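Local coordinates for protein nicotinate-nucleotide pyrophosphorylase (Ehrlichia chaffeensis, PDB 3L0G) that probably converts quinolinate and phosphoribosyl pyrophosphate into nicotinate mononucleotide, with loss of carbon dioxide, on the route to NAD(+), at residues V66-P71 with Q124-I129; K146-R151 with E171-N176; E87-D92 with L102-A107. One frame throughout, in Å; residues are numbered along the deposited sequence.

Contact 1 (V66-P71 with Q124-I129); sequences VVCGIP and QHASGI
S127, C68 and A126 carry most of this buried contact, in which the loop leading into helix 70-79 lies against one flank of helix 116-139. The hydroxyl of S127 reaches out of its helix to the loop backbone, where C68 N donates a hydrogen bond to S127 OG over 2.9 Å; at 144° the bond is clearly bent. With chi1 at -72°, OG stands beside its own backbone N and anti to the carbonyl carbon, facing the C68 peptide. C68 O also lies 3.1 Å from S127 OG.

One residue earlier, the A126 methyl packs against the loop: A126 CB is 3.4 Å from C68 O and 3.9 Å from C68 CB. C68 answers with its own CB, which rests 3.4 Å from A126 O, so the two short side chains interleave with each other's carbonyls. G69, with a positive phi (105°), is the N-cap from which the chain enters helix 70-79.

The contact thus seats the start of that helix on the long helix 116-139 in the N-terminal part of the enzyme. Around it, C68 and A126 also pack on S164 of helix 158-167, V66 leans on A130 and R134, and V67 and I70 face strand 101-108.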
ATOM      1  N   VAL C  66     -21.240   7.701  17.873  1.00  7.22           N
ATOM      2  CA  VAL C  66     -21.565   6.660  16.913  1.00  6.65           C
ATOM      3  C   VAL C  66     -20.269   5.899  16.698  1.00  7.36           C
ATOM      4  O   VAL C  66     -19.252   6.493  16.313  1.00  9.24           O
ATOM      5  CB  VAL C  66     -22.095   7.217  15.592  1.00  6.06           C
ATOM      6  CG1 VAL C  66     -22.281   6.094  14.629  1.00  4.34           C
ATOM      7  CG2 VAL C  66     -23.477   7.992  15.799  1.00  7.33           C
ATOM      8  N   VAL C  67     -20.283   4.600  16.980  1.00  7.23           N
ATOM      9  CA  VAL C  67     -19.062   3.785  16.897  1.00  7.03           C
ATOM     10  C   VAL C  67     -18.633   3.663  15.449  1.00  7.23           C
ATOM     11  O   VAL C  67     -19.466   3.352  14.587  1.00  7.60           O
ATOM     12  CB  VAL C  67     -19.271   2.367  17.504  1.00  6.34           C
ATOM     13  CG1 VAL C  67     -18.049   1.484  17.278  1.00  6.75           C
ATOM     14  CG2 VAL C  67     -19.550   2.446  19.009  1.00  6.36           C
ATOM     15  N   CYS C  68     -17.354   3.922  15.172  1.00  7.67           N
ATOM     16  CA  CYS C  68     -16.813   3.712  13.817  1.00  7.66           C
ATOM     17  C   CYS C  68     -15.317   3.403  13.880  1.00  7.29           C
ATOM     18  O   CYS C  68     -14.591   3.995  14.666  1.00  7.45           O
ATOM     19  CB  CYS C  68     -17.075   4.924  12.942  1.00  7.98           C
ATOM     20  SG  CYS C  68     -16.932   4.578  11.133  1.00  9.18           S
ATOM     21  N   GLY C  69     -14.865   2.460  13.065  1.00  7.33           N
ATOM     22  CA  GLY C  69     -13.449   2.091  13.002  1.00  7.23           C
ATOM     23  C   GLY C  69     -13.125   0.784  13.682  1.00  7.48           C
ATOM     24  O   GLY C  69     -11.952   0.428  13.788  1.00  7.21           O
ATOM     25  N   ILE C  70     -14.145   0.066  14.172  1.00  8.16           N
ATOM     26  CA  ILE C  70     -13.904  -1.225  14.836  1.00  8.53           C
ATOM     27  C   ILE C  70     -13.178  -2.252  13.953  1.00  8.35           C
ATOM     28  O   ILE C  70     -12.306  -2.985  14.458  1.00  8.85           O
ATOM     29  CB  ILE C  70     -15.186  -1.848  15.429  1.00  8.63           C
ATOM     30  CG1 ILE C  70     -15.739  -0.996  16.550  1.00  8.47           C
ATOM     31  CG2 ILE C  70     -14.897  -3.247  16.005  1.00 10.15           C
ATOM     32  CD1 ILE C  70     -14.871  -1.048  17.818  1.00  9.90           C
ATOM     33  N   PRO C  71     -13.504  -2.320  12.637  1.00  8.04           N
ATOM     34  CA  PRO C  71     -12.724  -3.297  11.819  1.00  8.20           C
ATOM     35  C   PRO C  71     -11.216  -3.012  11.779  1.00  8.89           C
ATOM     36  O   PRO C  71     -10.426  -3.928  11.620  1.00  9.32           O
ATOM     37  CB  PRO C  71     -13.369  -3.196  10.420  1.00  8.01           C
ATOM     38  CG  PRO C  71     -14.837  -2.708  10.719  1.00  7.13           C
ATOM     39  CD  PRO C  71     -14.621  -1.718  11.873  1.00  7.65           C
ATOM     40  N   GLN C 124     -10.996   7.238  17.071  1.00  8.04           N
ATOM     41  CA  GLN C 124     -11.378   8.591  17.432  1.00  8.12           C
ATOM     42  C   GLN C 124     -11.696   9.447  16.171  1.00  8.02           C
ATOM     43  O   GLN C 124     -12.628  10.248  16.181  1.00  7.95           O
ATOM     44  CB  GLN C 124     -10.270   9.258  18.263  1.00  8.71           C
ATOM     45  CG  GLN C 124     -10.049   8.667  19.657  1.00 10.03           C
ATOM     46  CD  GLN C 124      -9.015   9.488  20.459  1.00 14.27           C
ATOM     47  OE1 GLN C 124      -9.368  10.364  21.222  1.00 18.76           O
ATOM     48  NE2 GLN C 124      -7.774   9.242  20.231  1.00 11.77           N
ATOM     49  N   HIS C 125     -10.896   9.302  15.118  1.00  7.69           N
ATOM     50  CA  HIS C 125     -11.162   9.974  13.838  1.00  6.96           C
ATOM     51  C   HIS C 125     -12.443   9.438  13.194  1.00  7.16           C
ATOM     52  O   HIS C 125     -13.389  10.215  12.894  1.00  6.86           O
ATOM     53  CB  HIS C 125      -9.986   9.714  12.921  1.00  7.01           C
ATOM     54  CG  HIS C 125     -10.098  10.315  11.552  1.00  7.85           C
ATOM     55  ND1 HIS C 125      -9.408  11.449  11.189  1.00  6.04           N
ATOM     56  CD2 HIS C 125     -10.764   9.904  10.443  1.00  5.59           C
ATOM     57  CE1 HIS C 125      -9.660  11.717   9.912  1.00  6.53           C
ATOM     58  NE2 HIS C 125     -10.489  10.802   9.447  1.00  5.99           N
ATOM     59  N   ALA C 126     -12.494   8.113  12.995  1.00  5.84           N
ATOM     60  CA  ALA C 126     -13.636   7.495  12.322  1.00  5.75           C
ATOM     61  C   ALA C 126     -14.918   7.780  13.095  1.00  5.66           C
ATOM     62  O   ALA C 126     -15.926   8.108  12.491  1.00  5.05           O
ATOM     63  CB  ALA C 126     -13.435   5.967  12.103  1.00  4.34           C
ATOM     64  N   SER C 127     -14.884   7.664  14.430  1.00  6.27           N
ATOM     65  CA  SER C 127     -16.079   7.899  15.229  1.00  6.92           C
ATOM     66  C   SER C 127     -16.492   9.384  15.226  1.00  6.97           C
ATOM     67  O   SER C 127     -17.693   9.707  15.292  1.00  7.34           O
ATOM     68  CB  SER C 127     -15.916   7.355  16.665  1.00  7.28           C
ATOM     69  OG  SER C 127     -15.940   5.930  16.673  1.00  9.22           O
ATOM     70  N   GLY C 128     -15.515  10.288  15.148  1.00  6.11           N
ATOM     71  CA  GLY C 128     -15.830  11.717  15.016  1.00  6.45           C
ATOM     72  C   GLY C 128     -16.618  12.009  13.751  1.00  6.65           C
ATOM     73  O   GLY C 128     -17.615  12.722  13.773  1.00  7.25           O
ATOM     74  N   ILE C 129     -16.198  11.434  12.638  1.00  6.95           N
ATOM     75  CA  ILE C 129     -16.953  11.600  11.382  1.00  7.52           C
ATOM     76  C   ILE C 129     -18.350  10.951  11.430  1.00  7.92           C
ATOM     77  O   ILE C 129     -19.343  11.569  11.085  1.00  8.76           O
ATOM     78  CB  ILE C 129     -16.140  11.083  10.210  1.00  7.93           C
ATOM     79  CG1 ILE C 129     -14.877  11.949  10.060  1.00  6.02           C
ATOM     80  CG2 ILE C 129     -16.978  11.072   8.914  1.00  4.92           C
ATOM     81  CD1 ILE C 129     -13.826  11.392   9.042  1.00  5.77           C
TER

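Contact 2 (K146-R151 with E171-N176); sequences KIRSTR and ESYRDN. With FMT (formic acid), chain J.
I147 and S149 engage both polar backbone atoms of E171: E171 N donates to I147 O over 2.7 Å and S149 N to E171 O over 3.0 Å, two bonds flanking R148 that make its single bridge with E171. E171 O also takes a weak bond from a water held by S149 OG; K162 NZ bonds S149 OG, S172 OG and R174 O. Another water links S149 O to Y173 N.

R148, bent at chi2 (-136°), lays its guanidinium against Y173 CB, 3.8 Å over one face. Its NH1 reaches E171 OE1 through a water, while NH2 forms a salt bridge with E255. Aliphatic K146 CD lies 3.6 Å from E171 OE2, but K146 NZ stays beyond salt-bridge distance.

A formate, probably from the crystallisation liquor, lies between R151 and R174: R174 NE meets its O1 at 2.8 Å, and R174 NH2 and R151 NH2 share O2. R151 NH1 pairs with D37 of the second subunit. These arginines match quinolinate-binding ones in related enzymes, so the formate probably marks the substrate's carboxylate pocket.

Strand 146-148 is outermost within this chain in the parallel sheet of the C-terminal alpha/beta domain, bonded to strand 275-277; helix 158-167 backs S149.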
ATOM      1  N   LYS C 146     -30.932  13.175   1.782  1.00 11.20           N
ATOM      2  CA  LYS C 146     -29.778  12.389   2.246  1.00 10.99           C
ATOM      3  C   LYS C 146     -28.554  13.293   2.411  1.00 10.11           C
ATOM      4  O   LYS C 146     -28.304  14.179   1.593  1.00 10.97           O
ATOM      5  CB  LYS C 146     -29.472  11.249   1.260  1.00 11.37           C
ATOM      6  CG  LYS C 146     -30.672  10.302   0.977  1.00 13.49           C
ATOM      7  CD  LYS C 146     -31.071   9.579   2.254  1.00 16.47           C
ATOM      8  CE  LYS C 146     -32.208   8.616   2.054  1.00 20.33           C
ATOM      9  NZ  LYS C 146     -32.464   7.865   3.320  1.00 21.82           N
ATOM     10  N   ILE C 147     -27.792  13.080   3.473  1.00  9.76           N
ATOM     11  CA  ILE C 147     -26.533  13.798   3.688  1.00  9.59           C
ATOM     12  C   ILE C 147     -25.423  13.089   2.886  1.00  9.65           C
ATOM     13  O   ILE C 147     -25.291  11.859   2.973  1.00  9.08           O
ATOM     14  CB  ILE C 147     -26.165  13.827   5.197  1.00  9.73           C
ATOM     15  CG1 ILE C 147     -27.266  14.561   6.021  1.00 11.31           C
ATOM     16  CG2 ILE C 147     -24.798  14.442   5.400  1.00  7.19           C
ATOM     17  CD1 ILE C 147     -27.668  16.001   5.489  1.00  7.22           C
ATOM     18  N   ARG C 148     -24.660  13.853   2.088  1.00  9.08           N
ATOM     19  CA  ARG C 148     -23.547  13.299   1.309  1.00  8.84           C
ATOM     20  C   ARG C 148     -22.191  13.818   1.706  1.00  8.25           C
ATOM     21  O   ARG C 148     -22.055  14.958   2.178  1.00  7.33           O
ATOM     22  CB  ARG C 148     -23.718  13.500  -0.189  1.00  8.70           C
ATOM     23  CG  ARG C 148     -24.923  12.694  -0.687  1.00 13.15           C
ATOM     24  CD  ARG C 148     -24.758  11.940  -1.957  1.00 16.88           C
ATOM     25  NE  ARG C 148     -24.907  12.786  -3.108  1.00 17.41           N
ATOM     26  CZ  ARG C 148     -25.469  12.438  -4.268  1.00 17.26           C
ATOM     27  NH1 ARG C 148     -26.003  11.243  -4.474  1.00 18.93           N
ATOM     28  NH2 ARG C 148     -25.499  13.334  -5.245  1.00 15.94           N
ATOM     29  N   SER C 149     -21.191  12.951   1.544  1.00  7.67           N
ATOM     30  CA  SER C 149     -19.815  13.343   1.716  1.00  7.35           C
ATOM     31  C   SER C 149     -19.389  14.050   0.443  1.00  7.64           C
ATOM     32  O   SER C 149     -20.139  14.076  -0.553  1.00  7.31           O
ATOM     33  CB  SER C 149     -18.918  12.143   1.999  1.00  8.29           C
ATOM     34  OG  SER C 149     -19.006  11.173   0.950  1.00  6.42           O
ATOM     35  N   THR C 150     -18.206  14.646   0.519  1.00  7.18           N
ATOM     36  CA  THR C 150     -17.509  15.297  -0.571  1.00  7.49           C
ATOM     37  C   THR C 150     -16.116  14.668  -0.745  1.00  8.07           C
ATOM     38  O   THR C 150     -15.835  13.646  -0.143  1.00  9.07           O
ATOM     39  CB  THR C 150     -17.295  16.771  -0.256  1.00  7.83           C
ATOM     40  OG1 THR C 150     -16.434  16.881   0.885  1.00  6.84           O
ATOM     41  CG2 THR C 150     -18.654  17.495   0.052  1.00  9.51           C
ATOM     42  N   ARG C 151     -15.256  15.305  -1.563  1.00  8.32           N
ATOM     43  CA  ARG C 151     -13.876  14.949  -1.712  1.00  7.93           C
ATOM     44  C   ARG C 151     -12.932  15.797  -0.838  1.00  9.19           C
ATOM     45  O   ARG C 151     -11.702  15.653  -0.921  1.00  8.16           O
ATOM     46  CB  ARG C 151     -13.463  14.972  -3.203  1.00  8.80           C
ATOM     47  CG  ARG C 151     -14.016  13.714  -3.978  1.00  7.37           C
ATOM     48  CD  ARG C 151     -13.922  13.820  -5.487  1.00  7.38           C
ATOM     49  NE  ARG C 151     -12.588  14.209  -5.925  1.00  8.50           N
ATOM     50  CZ  ARG C 151     -12.236  15.425  -6.367  1.00  7.36           C
ATOM     51  NH1 ARG C 151     -10.974  15.671  -6.674  1.00  5.59           N
ATOM     52  NH2 ARG C 151     -13.128  16.390  -6.537  1.00  6.67           N
ATOM     53  N   GLU C 171     -24.317   9.314   2.644  1.00  8.52           N
ATOM     54  CA  GLU C 171     -24.149   8.622   1.361  1.00  8.67           C
ATOM     55  C   GLU C 171     -23.011   9.278   0.596  1.00  8.11           C
ATOM     56  O   GLU C 171     -22.391  10.250   1.082  1.00  7.55           O
ATOM     57  CB  GLU C 171     -25.467   8.668   0.549  1.00  8.81           C
ATOM     58  CG  GLU C 171     -26.661   8.004   1.211  1.00 10.86           C
ATOM     59  CD  GLU C 171     -27.896   7.781   0.271  1.00 12.71           C
ATOM     60  OE1 GLU C 171     -27.935   8.266  -0.888  1.00 12.79           O
ATOM     61  OE2 GLU C 171     -28.842   7.140   0.731  1.00 13.45           O
ATOM     62  N   SER C 172     -22.715   8.744  -0.577  1.00  7.72           N
ATOM     63  CA  SER C 172     -21.643   9.294  -1.419  1.00  8.17           C
ATOM     64  C   SER C 172     -21.959   9.190  -2.904  1.00  7.75           C
ATOM     65  O   SER C 172     -22.231   8.114  -3.376  1.00  6.49           O
ATOM     66  CB  SER C 172     -20.366   8.531  -1.184  1.00  8.53           C
ATOM     67  OG  SER C 172     -19.320   9.005  -2.019  1.00 10.24           O
ATOM     68  N   TYR C 173     -21.872  10.312  -3.621  1.00  8.00           N
ATOM     69  CA  TYR C 173     -22.001  10.322  -5.092  1.00  7.35           C
ATOM     70  C   TYR C 173     -20.921   9.521  -5.791  1.00  7.29           C
ATOM     71  O   TYR C 173     -21.189   8.755  -6.717  1.00  6.48           O
ATOM     72  CB  TYR C 173     -21.979  11.755  -5.614  1.00  7.23           C
ATOM     73  CG  TYR C 173     -22.075  11.848  -7.124  1.00  7.46           C
ATOM     74  CD1 TYR C 173     -23.170  11.338  -7.799  1.00  8.14           C
ATOM     75  CD2 TYR C 173     -21.094  12.460  -7.866  1.00  6.67           C
ATOM     76  CE1 TYR C 173     -23.254  11.433  -9.200  1.00  9.05           C
ATOM     77  CE2 TYR C 173     -21.165  12.541  -9.244  1.00  7.03           C
ATOM     78  CZ  TYR C 173     -22.227  12.020  -9.912  1.00  8.00           C
ATOM     79  OH  TYR C 173     -22.290  12.119 -11.302  1.00 10.05           O
ATOM     80  N   ARG C 174     -19.682   9.706  -5.355  1.00  7.63           N
ATOM     81  CA  ARG C 174     -18.561   9.064  -5.987  1.00  7.84           C
ATOM     82  C   ARG C 174     -17.398   8.994  -5.005  1.00  7.76           C
ATOM     83  O   ARG C 174     -17.331   9.780  -4.094  1.00  8.26           O
ATOM     84  CB  ARG C 174     -18.151   9.838  -7.242  1.00  7.95           C
ATOM     85  CG  ARG C 174     -17.441  11.182  -6.988  1.00  7.57           C
ATOM     86  CD  ARG C 174     -17.264  11.943  -8.329  1.00  6.74           C
ATOM     87  NE  ARG C 174     -16.747  13.288  -8.113  1.00  7.49           N
ATOM     88  CZ  ARG C 174     -16.112  14.027  -9.019  1.00  9.01           C
ATOM     89  NH1 ARG C 174     -15.912  13.577 -10.248  1.00 10.50           N
ATOM     90  NH2 ARG C 174     -15.629  15.215  -8.676  1.00  7.86           N
ATOM     91  N   ASP C 175     -16.514   8.033  -5.213  1.00  7.81           N
ATOM     92  CA  ASP C 175     -15.362   7.821  -4.366  1.00  8.42           C
ATOM     93  C   ASP C 175     -14.239   8.769  -4.732  1.00  8.38           C
ATOM     94  O   ASP C 175     -13.527   9.242  -3.866  1.00 10.35           O
ATOM     95  CB  ASP C 175     -14.872   6.381  -4.464  1.00  8.18           C
ATOM     96  CG  ASP C 175     -15.787   5.390  -3.747  1.00  9.37           C
ATOM     97  OD1 ASP C 175     -16.648   5.769  -2.957  1.00 11.04           O
ATOM     98  OD2 ASP C 175     -15.619   4.195  -3.987  1.00 16.01           O
ATOM     99  N   ASN C 176     -14.083   9.074  -6.002  1.00  8.52           N
ATOM    100  CA  ASN C 176     -12.969   9.885  -6.457  1.00  8.97           C
ATOM    101  C   ASN C 176     -13.195  10.330  -7.892  1.00  8.35           C
ATOM    102  O   ASN C 176     -14.306  10.290  -8.348  1.00  9.61           O
ATOM    103  CB  ASN C 176     -11.664   9.113  -6.290  1.00  8.91           C
ATOM    104  CG  ASN C 176     -11.602   7.870  -7.131  1.00 11.69           C
ATOM    105  OD1 ASN C 176     -12.408   7.667  -8.071  1.00 12.04           O
ATOM    106  ND2 ASN C 176     -10.595   7.041  -6.849  1.00 11.82           N
TER
HETATM  107  C   FMT J 301     -16.879  15.544  -5.297  1.00 12.40           C
HETATM  108  O1  FMT J 301     -17.267  14.407  -5.600  1.00 12.07           O
HETATM  109  O2  FMT J 301     -16.094  16.198  -5.996  1.00 12.46           O
HETATM  110  O   HOH W   1     -25.904   8.897  -2.809  1.00 12.07           O
HETATM  111  O   HOH W   2     -19.674   8.948   2.166  1.00  5.95           O
HETATM  112  O   HOH W   3     -20.931  12.967  -2.595  1.00  8.04           O

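Contact 3 (E87-D92 with L102-A107); sequences EIHKKD and LVSGEA
H89, just past the end of strand 84-88, reaches back to S104 of the neighbouring antiparallel strand. H89 NE2 and S104 OG lie 2.9 Å apart in a nearly straight hydrogen bond, and either could be the donor. The hydroxyl comes in at the edge of the imidazole, near the ring plane. With S104 chi1 at 71°, OG stands between its own N and carbonyl carbon, on the side where the ring arrives. The carbonyl of E87 lies over one face of the same ring, offset toward its rim.

Backbone bonds carry the register. E87 and S104 form a hydrogen-bonded pair, E87 N giving to S104 O at 2.8 Å and S104 N to E87 O at 3.1 Å. I88 and V103 follow as a non-hydrogen-bonded pair. Past it the chain of 87-92 leaves strand geometry, and L102 O accepts from two successive amides: H89 N at 2.8 Å, tilted out of the carbonyl plane, and K90 N at 3.3 Å, in that plane and on a lone pair.

The two strands are 84-88, an outermost strand of the four-stranded antiparallel sheet within this chain, and 101-108, its inner neighbour, which in turn bonds to strand 54-61. The sheet belongs to the N-terminal domain, with strand 290-294 from near the C-terminus completing it, and helix 70-79 packs on the face that carries I88 and V103.

Apolar contact is made on that face. I88 and V103 lie side by side and point the same way, their methyls pressed together with I88 CD1 only 3.5 Å from V103 CG2. At the corner, K90 crosses L102 at about a right angle, K90 CB touching L102 CD2 at 4.0 Å, and K90 NZ bends back to donate to H89 O.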
ATOM      1  N   GLU C  87     -12.579  -9.311  22.889  1.00 11.97           N
ATOM      2  CA  GLU C  87     -13.959  -9.457  22.483  1.00 12.73           C
ATOM      3  C   GLU C  87     -14.531  -8.090  22.129  1.00 12.22           C
ATOM      4  O   GLU C  87     -14.411  -7.140  22.914  1.00 11.35           O
ATOM      5  CB  GLU C  87     -14.789 -10.085  23.602  1.00 13.48           C
ATOM      6  CG  GLU C  87     -16.103 -10.698  23.101  1.00 18.01           C
ATOM      7  CD  GLU C  87     -15.882 -12.002  22.304  1.00 20.96           C
ATOM      8  OE1 GLU C  87     -14.882 -12.715  22.561  1.00 24.48           O
ATOM      9  OE2 GLU C  87     -16.709 -12.307  21.428  1.00 23.16           O
ATOM     10  N   ILE C  88     -15.178  -8.015  20.967  1.00 12.16           N
ATOM     11  CA  ILE C  88     -15.886  -6.819  20.519  1.00 13.05           C
ATOM     12  C   ILE C  88     -17.236  -6.756  21.195  1.00 13.16           C
ATOM     13  O   ILE C  88     -17.975  -7.734  21.184  1.00 13.33           O
ATOM     14  CB  ILE C  88     -16.148  -6.851  19.015  1.00 13.29           C
ATOM     15  CG1 ILE C  88     -14.852  -7.022  18.240  1.00 14.92           C
ATOM     16  CG2 ILE C  88     -16.782  -5.581  18.576  1.00 14.02           C
ATOM     17  CD1 ILE C  88     -13.884  -5.957  18.514  1.00 14.52           C
ATOM     18  N   HIS C  89     -17.585  -5.598  21.747  1.00 12.28           N
ATOM     19  CA  HIS C  89     -18.895  -5.425  22.372  1.00 11.76           C
ATOM     20  C   HIS C  89     -19.793  -4.437  21.643  1.00 12.18           C
ATOM     21  O   HIS C  89     -20.997  -4.410  21.872  1.00 11.59           O
ATOM     22  CB  HIS C  89     -18.716  -4.985  23.818  1.00 11.96           C
ATOM     23  CG  HIS C  89     -17.879  -5.917  24.616  1.00 10.23           C
ATOM     24  ND1 HIS C  89     -18.205  -7.246  24.775  1.00  9.50           N
ATOM     25  CD2 HIS C  89     -16.729  -5.722  25.300  1.00 10.98           C
ATOM     26  CE1 HIS C  89     -17.279  -7.835  25.507  1.00  9.40           C
ATOM     27  NE2 HIS C  89     -16.370  -6.935  25.837  1.00  8.79           N
ATOM     28  N   LYS C  90     -19.213  -3.613  20.776  1.00 11.84           N
ATOM     29  CA  LYS C  90     -19.997  -2.738  19.944  1.00 12.33           C
ATOM     30  C   LYS C  90     -19.474  -2.832  18.497  1.00 12.43           C
ATOM     31  O   LYS C  90     -18.282  -3.026  18.275  1.00 13.50           O
ATOM     32  CB  LYS C  90     -19.934  -1.302  20.502  1.00 13.06           C
ATOM     33  CG  LYS C  90     -20.604  -1.126  21.881  1.00 13.57           C
ATOM     34  CD  LYS C  90     -22.116  -1.208  21.830  1.00 15.94           C
ATOM     35  CE  LYS C  90     -22.759  -1.158  23.232  1.00 17.62           C
ATOM     36  NZ  LYS C  90     -22.686  -2.514  23.926  1.00 19.99           N
ATOM     37  N   LYS C  91     -20.368  -2.744  17.527  1.00 11.64           N
ATOM     38  CA  LYS C  91     -20.006  -2.765  16.109  1.00 11.74           C
ATOM     39  C   LYS C  91     -20.172  -1.373  15.513  1.00 11.69           C
ATOM     40  O   LYS C  91     -20.874  -0.507  16.067  1.00 10.49           O
ATOM     41  CB  LYS C  91     -20.905  -3.756  15.324  1.00 11.68           C
ATOM     42  N   ASP C  92     -19.564  -1.181  14.350  1.00 11.06           N
ATOM     43  CA  ASP C  92     -19.698   0.068  13.632  1.00 11.59           C
ATOM     44  C   ASP C  92     -21.163   0.416  13.340  1.00 11.17           C
ATOM     45  O   ASP C  92     -21.933  -0.408  12.866  1.00 10.58           O
ATOM     46  CB  ASP C  92     -18.864   0.035  12.348  1.00 11.19           C
ATOM     47  CG  ASP C  92     -17.388   0.361  12.596  1.00 10.91           C
ATOM     48  OD1 ASP C  92     -16.887   0.192  13.734  1.00  9.42           O
ATOM     49  OD2 ASP C  92     -16.721   0.805  11.639  1.00  8.71           O
ATOM     50  N   LEU C 102     -16.191  -0.574  24.234  1.00  8.04           N
ATOM     51  CA  LEU C 102     -16.266  -1.008  22.866  1.00  7.94           C
ATOM     52  C   LEU C 102     -15.637  -2.389  22.700  1.00  8.31           C
ATOM     53  O   LEU C 102     -16.172  -3.220  21.985  1.00  7.69           O
ATOM     54  CB  LEU C 102     -15.512  -0.014  21.978  1.00  8.63           C
ATOM     55  CG  LEU C 102     -15.957   1.464  22.008  1.00  7.65           C
ATOM     56  CD1 LEU C 102     -15.267   2.229  20.853  1.00  9.16           C
ATOM     57  CD2 LEU C 102     -17.465   1.535  21.882  1.00  7.86           C
ATOM     58  N   VAL C 103     -14.479  -2.597  23.331  1.00  8.12           N
ATOM     59  CA  VAL C 103     -13.710  -3.830  23.217  1.00  8.33           C
ATOM     60  C   VAL C 103     -13.036  -4.050  24.542  1.00  8.50           C
ATOM     61  O   VAL C 103     -12.646  -3.097  25.214  1.00  8.59           O
ATOM     62  CB  VAL C 103     -12.601  -3.716  22.110  1.00  8.94           C
ATOM     63  CG1 VAL C 103     -11.795  -4.993  22.021  1.00  9.22           C
ATOM     64  CG2 VAL C 103     -13.214  -3.406  20.757  1.00 10.14           C
ATOM     65  N   SER C 104     -12.905  -5.300  24.951  1.00  8.94           N
ATOM     66  CA  SER C 104     -12.144  -5.603  26.130  1.00  9.02           C
ATOM     67  C   SER C 104     -11.353  -6.878  25.895  1.00 10.22           C
ATOM     68  O   SER C 104     -11.638  -7.656  24.975  1.00 10.37           O
ATOM     69  CB  SER C 104     -13.080  -5.765  27.334  1.00  9.45           C
ATOM     70  OG  SER C 104     -13.838  -6.949  27.235  1.00  8.83           O
ATOM     71  N   GLY C 105     -10.360  -7.111  26.730  1.00 10.79           N
ATOM     72  CA  GLY C 105      -9.606  -8.349  26.621  1.00 11.87           C
ATOM     73  C   GLY C 105      -8.397  -8.460  27.522  1.00 12.23           C
ATOM     74  O   GLY C 105      -8.272  -7.721  28.514  1.00 12.44           O
ATOM     75  N   GLU C 106      -7.505  -9.378  27.138  1.00 12.99           N
ATOM     76  CA  GLU C 106      -6.257  -9.647  27.860  0.50 13.11           C
ATOM     77  C   GLU C 106      -5.112  -9.621  26.846  1.00 13.18           C
ATOM     78  O   GLU C 106      -5.262 -10.139  25.747  1.00 13.52           O
ATOM     79  CB  GLU C 106      -6.307 -11.024  28.538  0.50 13.32           C
ATOM     80  CG  GLU C 106      -7.674 -11.440  29.101  0.50 14.56           C
ATOM     81  CD  GLU C 106      -7.573 -12.520  30.187  0.50 15.54           C
ATOM     82  OE1 GLU C 106      -6.443 -12.956  30.509  0.50 17.32           O
ATOM     83  OE2 GLU C 106      -8.622 -12.932  30.723  0.50 15.77           O
ATOM     84  N   ALA C 107      -3.981  -9.026  27.213  1.00 13.02           N
ATOM     85  CA  ALA C 107      -2.826  -8.943  26.307  1.00 13.46           C
ATOM     86  C   ALA C 107      -1.522  -8.952  27.072  1.00 13.26           C
ATOM     87  O   ALA C 107      -1.476  -8.493  28.220  1.00 13.67           O
ATOM     88  CB  ALA C 107      -2.913  -7.668  25.425  1.00 12.77           C
TER

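In the fold
Contacts 1 and 3 are joined through D92. Its carboxylate receives two probable hydrogen bonds from the start of helix 70-79: I70 N to D92 OD1 at 2.8 Å and G69 N to D92 OD2 at 2.9 Å. Segment 87-92, which leaves the sheet edge, thus ends at the loop that contact 1 packs on helix 116-139; the two centres are about 14 Å apart. Contact 2 lies in the C-terminal domain, its centre about 17 Å from that of contact 1 and 30 Å from that of contact 3. It is the one at the probable substrate pocket, where the formate is consistent with a carboxylate-binding site bordered by the second subunit; contacts 1 and 3 are packing in the N-terminal domain.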